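Local coordinates for protein glucose-6-phosphate 1-dehydrogenase (Kluyveromyces lactis, PDB 7E6I) that catalyses the NADP+-dependent oxidation of glucose 6-phosphate to 6-phosphogluconolactone, the first step of the oxidative pentose phosphate pathway, at residues Glu175-Ile181 against His427-Asp433; Met1-Phe5 against Ala422-Asp426; Asp284-Tyr290 against Cys313-Ile319; Gly236-Asp240 against Leu446-Glu451. One frame throughout, in Å; residues are numbered along the deposited sequence.

Contact 1 of 4, residues Glu175-Ile181 against His427-Asp433; sequences EDELFRI and HSNFVRD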
# COMPACT_ATOMS: atom_id res chain seq x y z
N GLU A 175 -16.29 1.50 -11.76
CA GLU A 175 -15.30 2.11 -10.88
C GLU A 175 -15.93 2.61 -9.59
O GLU A 175 -15.29 2.58 -8.54
CB GLU A 175 -14.57 3.23 -11.61
CG GLU A 175 -13.64 2.73 -12.72
CD GLU A 175 -12.60 1.73 -12.20
OE1 GLU A 175 -11.86 2.07 -11.24
OE2 GLU A 175 -12.52 0.61 -12.76
N ASP A 176 -17.19 3.05 -9.65
CA ASP A 176 -17.86 3.57 -8.46
C ASP A 176 -18.13 2.50 -7.42
O ASP A 176 -18.14 2.79 -6.22
CB ASP A 176 -19.15 4.27 -8.85
CG ASP A 176 -18.94 5.74 -9.16
OD1 ASP A 176 -18.39 6.47 -8.29
OD2 ASP A 176 -19.30 6.16 -10.28
N GLU A 177 -18.36 1.25 -7.85
CA GLU A 177 -18.62 0.14 -6.95
C GLU A 177 -17.36 -0.63 -6.55
O GLU A 177 -17.38 -1.38 -5.57
CB GLU A 177 -19.61 -0.84 -7.60
CG GLU A 177 -20.91 -0.18 -8.06
CD GLU A 177 -21.67 -1.01 -9.08
OE1 GLU A 177 -22.88 -1.26 -8.85
OE2 GLU A 177 -21.07 -1.41 -10.11
N LEU A 178 -16.26 -0.45 -7.30
CA LEU A 178 -15.01 -1.18 -7.09
C LEU A 178 -14.09 -0.42 -6.14
O LEU A 178 -13.88 0.79 -6.29
CB LEU A 178 -14.32 -1.36 -8.44
CG LEU A 178 -14.15 -2.76 -9.02
CD1 LEU A 178 -14.98 -3.79 -8.26
CD2 LEU A 178 -14.48 -2.73 -10.50
N PHE A 179 -13.53 -1.12 -5.16
CA PHE A 179 -12.58 -0.51 -4.23
C PHE A 179 -11.32 -1.37 -4.20
O PHE A 179 -11.23 -2.34 -3.44
CB PHE A 179 -13.19 -0.38 -2.85
CG PHE A 179 -14.21 0.73 -2.74
CD1 PHE A 179 -15.48 0.59 -3.29
CD2 PHE A 179 -13.89 1.93 -2.10
CE1 PHE A 179 -16.41 1.61 -3.19
CE2 PHE A 179 -14.80 2.96 -2.00
CZ PHE A 179 -16.07 2.80 -2.54
N ARG A 180 -10.35 -1.01 -5.05
CA ARG A 180 -9.10 -1.75 -5.18
C ARG A 180 -8.10 -1.26 -4.14
O ARG A 180 -7.78 -0.07 -4.09
CB ARG A 180 -8.50 -1.58 -6.58
CG ARG A 180 -9.27 -2.23 -7.71
CD ARG A 180 -8.50 -2.06 -9.02
NE ARG A 180 -9.34 -2.22 -10.21
CZ ARG A 180 -10.20 -1.30 -10.64
NH1 ARG A 180 -10.35 -0.16 -9.99
NH2 ARG A 180 -10.92 -1.52 -11.74
N ILE A 181 -7.58 -2.18 -3.36
CA ILE A 181 -6.77 -1.86 -2.21
C ILE A 181 -5.29 -2.01 -2.55
O ILE A 181 -4.85 -3.05 -3.06
CB ILE A 181 -7.14 -2.74 -1.01
CG1 ILE A 181 -8.37 -2.17 -0.31
CG2 ILE A 181 -5.95 -2.85 -0.03
CD1 ILE A 181 -8.69 -2.87 1.00
N HIS A 427 -13.38 7.05 -2.58
CA HIS A 427 -12.40 6.33 -3.40
C HIS A 427 -10.98 6.88 -3.30
O HIS A 427 -10.10 6.40 -4.02
CB HIS A 427 -12.85 6.33 -4.86
CG HIS A 427 -13.86 5.28 -5.18
ND1 HIS A 427 -15.22 5.53 -5.19
CD2 HIS A 427 -13.72 3.96 -5.46
CE1 HIS A 427 -15.86 4.42 -5.49
NE2 HIS A 427 -14.98 3.45 -5.66
N SER A 428 -10.72 7.84 -2.39
CA SER A 428 -9.47 8.59 -2.41
C SER A 428 -8.26 7.69 -2.21
O SER A 428 -7.21 7.91 -2.81
CB SER A 428 -9.50 9.67 -1.33
OG SER A 428 -10.54 10.58 -1.59
N ASN A 429 -8.41 6.66 -1.38
CA ASN A 429 -7.31 5.77 -1.04
C ASN A 429 -7.42 4.42 -1.73
O ASN A 429 -6.97 3.41 -1.18
CB ASN A 429 -7.26 5.59 0.48
CG ASN A 429 -7.15 6.92 1.21
OD1 ASN A 429 -6.62 7.87 0.66
ND2 ASN A 429 -7.65 6.98 2.43
N PHE A 430 -8.00 4.37 -2.93
CA PHE A 430 -8.11 3.12 -3.67
C PHE A 430 -7.67 3.34 -5.11
O PHE A 430 -7.75 4.45 -5.63
CB PHE A 430 -9.53 2.57 -3.61
CG PHE A 430 -10.03 2.35 -2.21
CD1 PHE A 430 -10.62 3.39 -1.50
CD2 PHE A 430 -9.93 1.11 -1.62
CE1 PHE A 430 -11.08 3.18 -0.21
CE2 PHE A 430 -10.40 0.89 -0.34
CZ PHE A 430 -10.97 1.91 0.37
N VAL A 431 -7.18 2.26 -5.75
CA VAL A 431 -6.59 2.34 -7.07
C VAL A 431 -7.68 2.34 -8.12
O VAL A 431 -8.61 1.52 -8.08
CB VAL A 431 -5.61 1.17 -7.31
CG1 VAL A 431 -4.76 1.46 -8.52
CG2 VAL A 431 -4.74 0.90 -6.08
N ARG A 432 -7.56 3.24 -9.09
CA ARG A 432 -8.48 3.31 -10.21
C ARG A 432 -7.94 2.52 -11.40
O ARG A 432 -6.74 2.22 -11.48
CB ARG A 432 -8.74 4.77 -10.60
CG ARG A 432 -10.06 4.99 -11.29
CD ARG A 432 -10.39 6.47 -11.34
NE ARG A 432 -9.57 7.20 -12.30
CZ ARG A 432 -9.48 8.52 -12.32
NH1 ARG A 432 -10.16 9.25 -11.43
NH2 ARG A 432 -8.72 9.13 -13.22
N ASP A 433 -8.84 2.19 -12.33
CA ASP A 433 -8.46 1.30 -13.42
C ASP A 433 -7.41 1.94 -14.35
O ASP A 433 -6.47 1.25 -14.78
CB ASP A 433 -9.70 0.87 -14.21
CG ASP A 433 -10.45 2.04 -14.82
OD1 ASP A 433 -10.61 3.07 -14.12
OD2 ASP A 433 -10.90 1.94 -15.98
O HOH W 1 -10.68 1.50 -6.59

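Contact 2 of 4, residues Met1-Phe5 against Ala422-Asp426; sequences MATQF and ALLGD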
# COMPACT_ATOMS: atom_id res chain seq x y z
N MET A 1 -20.43 12.93 -0.78
CA MET A 1 -21.64 13.05 -1.60
C MET A 1 -22.03 11.65 -2.10
O MET A 1 -23.13 11.44 -2.62
CB MET A 1 -21.40 14.03 -2.76
CG MET A 1 -22.55 14.20 -3.72
SD MET A 1 -22.08 15.31 -5.07
CE MET A 1 -23.22 16.70 -4.83
N ALA A 2 -21.13 10.69 -1.91
CA ALA A 2 -21.51 9.29 -1.98
C ALA A 2 -22.28 8.89 -0.72
O ALA A 2 -22.12 9.50 0.35
CB ALA A 2 -20.29 8.39 -2.15
N THR A 3 -23.11 7.87 -0.85
CA THR A 3 -23.95 7.45 0.26
C THR A 3 -23.13 6.72 1.31
O THR A 3 -22.36 5.80 0.99
CB THR A 3 -25.07 6.56 -0.26
OG1 THR A 3 -25.70 7.20 -1.37
CG2 THR A 3 -26.09 6.30 0.84
N GLN A 4 -23.28 7.11 2.57
CA GLN A 4 -22.57 6.45 3.66
C GLN A 4 -23.36 5.25 4.17
O GLN A 4 -24.59 5.26 4.21
CB GLN A 4 -22.28 7.43 4.78
CG GLN A 4 -21.39 8.60 4.34
CD GLN A 4 -20.99 9.50 5.50
OE1 GLN A 4 -21.45 9.32 6.63
NE2 GLN A 4 -20.14 10.49 5.22
N PHE A 5 -22.63 4.20 4.53
CA PHE A 5 -23.19 2.95 5.04
C PHE A 5 -23.11 3.00 6.56
O PHE A 5 -22.01 3.04 7.12
CB PHE A 5 -22.41 1.74 4.52
CG PHE A 5 -22.65 1.39 3.06
CD1 PHE A 5 -23.35 2.24 2.22
CD2 PHE A 5 -22.13 0.19 2.54
CE1 PHE A 5 -23.54 1.91 0.87
CE2 PHE A 5 -22.32 -0.15 1.19
CZ PHE A 5 -23.02 0.71 0.35
N ALA A 422 -14.25 2.75 2.57
CA ALA A 422 -15.18 2.07 1.68
C ALA A 422 -16.61 2.22 2.18
O ALA A 422 -17.53 2.52 1.40
CB ALA A 422 -14.79 0.59 1.57
N LEU A 423 -16.83 2.02 3.49
CA LEU A 423 -18.18 2.18 4.03
C LEU A 423 -18.70 3.58 3.74
O LEU A 423 -19.87 3.75 3.39
CB LEU A 423 -18.18 1.89 5.54
CG LEU A 423 -17.92 0.43 5.94
CD1 LEU A 423 -17.79 0.25 7.44
CD2 LEU A 423 -19.01 -0.46 5.42
N LEU A 424 -17.83 4.59 3.81
CA LEU A 424 -18.21 5.96 3.49
C LEU A 424 -18.23 6.26 2.00
O LEU A 424 -18.61 7.36 1.62
CB LEU A 424 -17.28 6.95 4.20
CG LEU A 424 -17.10 6.77 5.71
CD1 LEU A 424 -15.86 7.51 6.19
CD2 LEU A 424 -18.32 7.24 6.47
N GLY A 425 -17.85 5.31 1.14
CA GLY A 425 -17.90 5.55 -0.29
C GLY A 425 -16.79 6.42 -0.86
O GLY A 425 -16.92 6.91 -2.00
N ASP A 426 -15.69 6.62 -0.14
CA ASP A 426 -14.63 7.55 -0.54
C ASP A 426 -13.52 6.79 -1.27
O ASP A 426 -12.79 6.02 -0.66
CB ASP A 426 -14.07 8.28 0.69
CG ASP A 426 -13.00 9.29 0.34
OD1 ASP A 426 -12.56 9.35 -0.84
OD2 ASP A 426 -12.60 10.06 1.25

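Contact 3 of 4, residues Asp284-Tyr290 against Cys313-Ile319; sequences DILIGQY and CVTFAAI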
# COMPACT_ATOMS: atom_id res chain seq x y z
N ASP A 284 19.59 2.28 -16.03
CA ASP A 284 19.66 3.10 -14.83
C ASP A 284 19.08 2.34 -13.63
O ASP A 284 18.11 2.75 -13.00
CB ASP A 284 18.94 4.42 -15.04
CG ASP A 284 19.18 5.38 -13.91
OD1 ASP A 284 20.22 5.20 -13.23
OD2 ASP A 284 18.33 6.28 -13.68
N ILE A 285 19.73 1.23 -13.31
CA ILE A 285 19.18 0.20 -12.43
C ILE A 285 20.29 -0.44 -11.61
O ILE A 285 21.44 -0.52 -12.03
CB ILE A 285 18.43 -0.84 -13.29
CG1 ILE A 285 16.95 -0.72 -13.04
CG2 ILE A 285 18.97 -2.27 -13.12
CD1 ILE A 285 16.28 -0.00 -14.17
N LEU A 286 19.94 -0.86 -10.40
CA LEU A 286 20.86 -1.55 -9.50
C LEU A 286 20.11 -2.73 -8.91
O LEU A 286 19.16 -2.55 -8.15
CB LEU A 286 21.38 -0.63 -8.41
CG LEU A 286 22.78 -0.88 -7.85
CD1 LEU A 286 22.77 -1.01 -6.33
CD2 LEU A 286 23.41 -2.10 -8.48
N ILE A 287 20.54 -3.94 -9.25
CA ILE A 287 19.76 -5.15 -9.06
C ILE A 287 20.60 -6.13 -8.24
O ILE A 287 21.79 -6.31 -8.50
CB ILE A 287 19.36 -5.72 -10.44
CG1 ILE A 287 17.84 -5.69 -10.58
CG2 ILE A 287 20.00 -7.01 -10.81
CD1 ILE A 287 17.36 -4.28 -10.56
N GLY A 288 20.00 -6.70 -7.20
CA GLY A 288 20.74 -7.51 -6.25
C GLY A 288 19.92 -8.68 -5.76
O GLY A 288 18.69 -8.66 -5.77
N GLN A 289 20.63 -9.73 -5.34
CA GLN A 289 20.06 -10.96 -4.78
C GLN A 289 20.84 -11.29 -3.52
O GLN A 289 22.07 -11.15 -3.50
CB GLN A 289 20.11 -12.14 -5.78
CG GLN A 289 19.42 -13.41 -5.30
CD GLN A 289 19.65 -14.59 -6.23
OE1 GLN A 289 20.54 -15.43 -6.00
NE2 GLN A 289 18.87 -14.67 -7.30
N TYR A 290 20.16 -11.70 -2.45
CA TYR A 290 20.87 -11.80 -1.18
C TYR A 290 21.59 -13.14 -1.05
O TYR A 290 21.02 -14.20 -1.32
CB TYR A 290 19.96 -11.53 0.02
CG TYR A 290 18.91 -12.56 0.39
CD1 TYR A 290 19.21 -13.59 1.28
CD2 TYR A 290 17.60 -12.43 -0.06
CE1 TYR A 290 18.22 -14.52 1.66
CE2 TYR A 290 16.61 -13.34 0.31
CZ TYR A 290 16.93 -14.38 1.17
OH TYR A 290 15.94 -15.26 1.53
N CYS A 313 16.39 -14.27 -9.49
CA CYS A 313 15.37 -13.47 -8.84
C CYS A 313 15.99 -12.27 -8.12
O CYS A 313 16.97 -12.40 -7.39
CB CYS A 313 14.57 -14.30 -7.85
SG CYS A 313 13.19 -13.40 -7.12
N VAL A 314 15.38 -11.10 -8.32
CA VAL A 314 15.85 -9.86 -7.71
C VAL A 314 15.18 -9.70 -6.35
O VAL A 314 13.96 -9.59 -6.26
CB VAL A 314 15.54 -8.66 -8.62
CG1 VAL A 314 15.96 -7.40 -7.97
CG2 VAL A 314 16.24 -8.80 -9.96
N THR A 315 15.99 -9.64 -5.28
CA THR A 315 15.47 -9.34 -3.95
C THR A 315 15.81 -7.93 -3.49
O THR A 315 15.33 -7.49 -2.44
CB THR A 315 15.97 -10.38 -2.93
OG1 THR A 315 17.38 -10.26 -2.76
CG2 THR A 315 15.66 -11.79 -3.41
N PHE A 316 16.63 -7.20 -4.25
CA PHE A 316 16.90 -5.79 -4.03
C PHE A 316 16.94 -5.11 -5.37
O PHE A 316 17.63 -5.59 -6.28
CB PHE A 316 18.23 -5.56 -3.30
CG PHE A 316 18.61 -4.10 -3.20
CD1 PHE A 316 19.14 -3.42 -4.29
CD2 PHE A 316 18.42 -3.41 -2.03
CE1 PHE A 316 19.45 -2.10 -4.21
CE2 PHE A 316 18.74 -2.09 -1.94
CZ PHE A 316 19.25 -1.43 -3.04
N ALA A 317 16.28 -3.96 -5.49
CA ALA A 317 16.35 -3.15 -6.70
C ALA A 317 16.36 -1.67 -6.36
O ALA A 317 15.59 -1.21 -5.50
CB ALA A 317 15.17 -3.44 -7.64
N ALA A 318 17.21 -0.92 -7.05
CA ALA A 318 17.16 0.53 -7.07
C ALA A 318 16.92 0.94 -8.51
O ALA A 318 17.58 0.42 -9.42
CB ALA A 318 18.45 1.15 -6.52
N ILE A 319 15.95 1.83 -8.74
CA ILE A 319 15.54 2.21 -10.09
C ILE A 319 15.48 3.73 -10.17
O ILE A 319 14.91 4.38 -9.29
CB ILE A 319 14.17 1.62 -10.47
CG1 ILE A 319 14.16 0.09 -10.32
CG2 ILE A 319 13.81 2.04 -11.89
CD1 ILE A 319 12.72 -0.50 -10.35

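Contact 4 of 4, residues Gly236-Asp240 against Leu446-Glu451; sequences GIIRD and LLNYLE. With BG6 (6-O-phosphono-beta-D-glucopyranose), chain B.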
# COMPACT_ATOMS: atom_id res chain seq x y z
N GLY A 236 9.53 -11.33 -7.47
CA GLY A 236 10.61 -10.38 -7.39
C GLY A 236 10.22 -9.11 -6.65
O GLY A 236 9.05 -8.77 -6.50
N ILE A 237 11.24 -8.37 -6.20
CA ILE A 237 10.99 -7.26 -5.29
C ILE A 237 10.28 -6.13 -6.01
O ILE A 237 9.48 -5.40 -5.41
CB ILE A 237 12.30 -6.77 -4.63
CG1 ILE A 237 12.01 -5.91 -3.41
CG2 ILE A 237 13.15 -5.97 -5.61
CD1 ILE A 237 11.33 -6.66 -2.31
N ILE A 238 10.54 -5.98 -7.31
CA ILE A 238 9.96 -4.89 -8.06
C ILE A 238 8.45 -5.05 -8.13
O ILE A 238 7.69 -4.14 -7.78
CB ILE A 238 10.60 -4.79 -9.45
CG1 ILE A 238 12.10 -4.55 -9.28
CG2 ILE A 238 9.97 -3.67 -10.25
CD1 ILE A 238 12.87 -4.61 -10.55
N ARG A 239 7.99 -6.23 -8.53
CA ARG A 239 6.56 -6.52 -8.51
C ARG A 239 6.00 -6.51 -7.11
O ARG A 239 4.84 -6.15 -6.90
CB ARG A 239 6.28 -7.89 -9.13
CG ARG A 239 6.02 -7.89 -10.59
CD ARG A 239 5.33 -9.17 -11.00
NE ARG A 239 5.51 -9.38 -12.43
CZ ARG A 239 6.60 -9.93 -12.96
NH1 ARG A 239 7.59 -10.32 -12.16
NH2 ARG A 239 6.69 -10.09 -14.27
N ASP A 240 6.79 -6.94 -6.13
CA ASP A 240 6.24 -7.17 -4.80
C ASP A 240 5.82 -5.86 -4.13
O ASP A 240 4.75 -5.80 -3.52
CB ASP A 240 7.22 -7.93 -3.92
CG ASP A 240 6.55 -8.51 -2.66
OD1 ASP A 240 5.37 -8.94 -2.75
OD2 ASP A 240 7.19 -8.53 -1.59
N LEU A 446 10.48 -2.91 -18.12
CA LEU A 446 11.58 -3.28 -17.24
C LEU A 446 11.47 -4.74 -16.83
O LEU A 446 12.46 -5.48 -16.83
CB LEU A 446 11.61 -2.38 -16.01
CG LEU A 446 12.63 -2.83 -14.95
CD1 LEU A 446 14.04 -2.81 -15.52
CD2 LEU A 446 12.57 -1.97 -13.70
N LEU A 447 10.25 -5.18 -16.49
CA LEU A 447 10.08 -6.55 -16.00
C LEU A 447 10.31 -7.58 -17.10
O LEU A 447 10.89 -8.64 -16.85
CB LEU A 447 8.69 -6.71 -15.40
CG LEU A 447 8.47 -6.04 -14.04
CD1 LEU A 447 6.99 -6.09 -13.67
CD2 LEU A 447 9.30 -6.74 -13.01
N ASN A 448 9.85 -7.29 -18.32
CA ASN A 448 10.15 -8.14 -19.46
C ASN A 448 11.65 -8.25 -19.69
O ASN A 448 12.17 -9.33 -19.98
CB ASN A 448 9.48 -7.60 -20.73
CG ASN A 448 7.99 -7.81 -20.74
OD1 ASN A 448 7.44 -8.58 -19.93
ND2 ASN A 448 7.30 -7.12 -21.66
N TYR A 449 12.36 -7.12 -19.60
CA TYR A 449 13.79 -7.13 -19.84
C TYR A 449 14.52 -7.96 -18.79
O TYR A 449 15.36 -8.80 -19.13
CB TYR A 449 14.31 -5.69 -19.91
CG TYR A 449 15.78 -5.53 -19.65
CD1 TYR A 449 16.72 -5.81 -20.64
CD2 TYR A 449 16.24 -5.09 -18.42
CE1 TYR A 449 18.07 -5.66 -20.41
CE2 TYR A 449 17.58 -4.94 -18.18
CZ TYR A 449 18.49 -5.22 -19.17
OH TYR A 449 19.83 -5.06 -18.90
N LEU A 450 14.18 -7.78 -17.52
CA LEU A 450 14.89 -8.49 -16.46
C LEU A 450 14.63 -9.99 -16.51
O LEU A 450 15.51 -10.80 -16.21
CB LEU A 450 14.48 -7.95 -15.10
CG LEU A 450 14.90 -6.51 -14.75
CD1 LEU A 450 14.52 -6.19 -13.29
CD2 LEU A 450 16.38 -6.32 -14.98
N GLU A 451 13.40 -10.39 -16.86
CA GLU A 451 12.99 -11.78 -16.80
C GLU A 451 13.12 -12.50 -18.13
O GLU A 451 12.82 -13.70 -18.21
CB GLU A 451 11.56 -11.88 -16.27
CG GLU A 451 11.48 -11.61 -14.77
CD GLU A 451 10.12 -11.13 -14.31
OE1 GLU A 451 10.01 -10.70 -13.13
OE2 GLU A 451 9.16 -11.19 -15.11
C1 BG6 B . 3.30 -6.94 0.71
C2 BG6 B . 4.52 -7.66 0.13
O1 BG6 B . 2.52 -6.34 -0.24
O5 BG6 B . 3.78 -5.86 1.64
C3 BG6 B . 5.39 -8.20 1.20
O2 BG6 B . 4.12 -8.73 -0.74
C4 BG6 B . 5.87 -7.11 2.11
O3 BG6 B . 6.57 -8.83 0.62
C5 BG6 B . 4.69 -6.34 2.69
O4 BG6 B . 6.67 -7.70 3.14
C6 BG6 B . 5.10 -5.12 3.47
O6 BG6 B . 3.92 -4.50 3.95
P BG6 B . 4.00 -3.70 5.40
O1P BG6 B . 5.17 -2.76 5.19
O2P BG6 B . 4.24 -4.71 6.50
O3P BG6 B . 2.72 -2.94 5.74

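Contact 1 of 4, residues Glu175-Ile181 against His427-Asp433
The Glu175 carboxylate and the Arg180 guanidinium meet in a two-pronged salt bridge, NH1 to OE1 at 3.0 Å and NH2 to OE2 at 2.9 Å, and this pair, formed within 175-181, is then used to hold 427-433. Arg180 NH1 donates to Val431 O (3.1 Å), while Glu175 OE1 accepts the backbone N of Asp433 (3.2 Å) in the first turn of helix 433-451. Beside them, Val431 N donates to Arg180 O at 2.9 Å, and His427 NE2 reaches Leu178 O, also at 2.9 Å. A water bridges the two backbones, accepting from Arg180 N (3.0 Å) and lying 2.6 Å from Val431 O and 3.3 Å from Leu178 O. The Glu175 and Asp433 carboxylates come close, OE1 to OD1 being 3.3 Å, a like-charge approach that Arg180 offsets on the Glu175 side. Next to these bonds lies an aromatic cluster. The Phe179 ring makes an offset stack with His427 (centroids 3.9 Å apart, planes at 19°) and turns its edge to the face of Phe430, with centroids at 5.0 Å; Ile181 CG1 packs on Phe430 CE2 at 3.7 Å. Strand 178-181 is an edge strand of the parallel Rossmann-type sheet, bonded to strand 146-152. The C-terminal domain's loop thus supplies partners for backbone groups that no further strand pairs with, joining the domains by directed polar bonds as well as ring packing.

Contact 2 of 4, residues Met1-Phe5 against Ala422-Asp426
Phe5 lies against the last turn of helix 414-423, its CB 4.1 Å from Leu423 CD2, and its backbone supplies the one hydrogen bond between the segments: Phe5 N donates to Leu423 O at 3.0 Å. The acceptor is available for a general reason. Near the C-terminus of a helix, carbonyls lose their usual partners four residues on, and here the chain leaves the helix at Gly425 in a Schellman motif, with positive phi (76°) and Gly425 N bonded to Ala422 O at 2.8 Å. A side chain at Gly425 would also collide with Ala2, whose CB sits 3.7 Å from Gly425 O. Further out, the Gln4 amide carbon CD rests 3.6 Å from Leu424 CD2, a van der Waals contact at the protein surface. Arg148 of strand 146-152 ties both segments to the nucleotide-binding domain: it donates a hydrogen bond to Thr3 O and a weak one to Leu423 O, and makes a cation-pi contact with the Phe5 ring, which also stacks on His117. The extended N-terminal arm, leading into strand 10-14, therefore runs across the end of a helix from the C-terminal domain, away from the annotated sites. Chemically the contact is light, with a single backbone bond and a modest apolar patch; what joins the segments is the helix-end carbonyl of Leu423 and the arginine that both share.

Contact 3 of 4, residues Asp284-Tyr290 against Cys313-Ile319
A classic beta bulge ends the regular antiparallel pairing of two neighbouring strands, 285-291 and 316-321, in the large mixed sheet of the C-terminal domain. Regular pairing holds from Ile285-Ile319 to Gly288-Phe316, the strand axes 4.7 Å apart and antiparallel at 174°. Leu286 and Ala318 exchange bonds, N to O at 2.9 Å and O to N at 2.8 Å, and Gly288 N donates to Phe316 O (2.8 Å). Then Gly288 O accepts from two successive amides, Phe316 N and Thr315 N, each at 2.9 Å, so that two residues face one. On one face of the sheet Ile287 meets Ala317 (CD1 to CB, 3.7 Å) and Ile285 meets Ile319, beneath helix 236-254; on the other Leu286 packs on Ala318 and approaches Phe316, near helix 471-476. Beyond the bulge, Thr315 OG1, bonded to Tyr461, weakly accepts Tyr290 N. Gln289 NE2, which also bonds Ser311 O, donates to Cys313 O at 3.0 Å.

Contact 4 of 4, residues Gly236-Asp240 against Leu446-Glu451
The ionic part of this contact is a bidentate salt bridge in which Arg239 and Glu451 set their planar groups end to end: NH1 donates to OE1 at 2.6 Å and NH2 to OE2 at 2.8 Å. NE also bonds His157 O and NH1 also bonds Ile235 O, so the guanidinium is fixed by several partners at once. Apolar contacts fill the interval between the backbones. Ile238 CD1 touches Leu450 CD1 at 3.6 Å and Leu446 CD2 at 4.1 Å, and Ile238 CG2 lies 4.2 Å from Leu447 CD2. Leu447 CD1 packs on the aliphatic stem of Arg239 (CG at 3.7 Å) and lies over one face of its guanidinium, so that the apolar and ionic parts of the contact adjoin. The two helical segments run nearly antiparallel, at 158°, with axes 11.0 Å apart, a spacing bridged by long side chains; both helices, 236-254 and 433-451, lean on strand 316-321 of the C-terminal domain's mixed sheet through Ile238 and Leu446, which touch Ile319. Within these segments, hydrogen bonding to the substrate comes from Asp240. Its OD1 accepts from O2 of the glucose 6-phosphate at 2.4 Å and its OD2 from O3 at 2.3 Å, both very short, while Asp240 O accepts a bond from Lys153 NZ. Residues such as His183, Lys187 and Glu221 complete the pocket.

How the contacts relate
The four contacts fall into two pairs. Contacts 1 and 2, with centres 12 Å apart, touch where Phe179 CE2 meets Ala422 CA at 3.8 Å, and together bind the nucleotide-binding domain to one part of the C-terminal domain. Contacts 3 and 4, with centres 9 Å apart, form a sheet-and-helix layer within the C-terminal domain: Ala317 CB packs on Ile238 CG1 at 3.7 Å, and a probable hydrogen bond joins Ile237 N to Val314 O at 3.0 Å. Contacts 1 and 4 have centres 25 Å apart. Asp240, in segment 236-240 of contact 4, bonds the substrate directly; Ile181 of contact 1 and Thr315 of contact 3 have side chains about 9 and 10 Å from it, respectively.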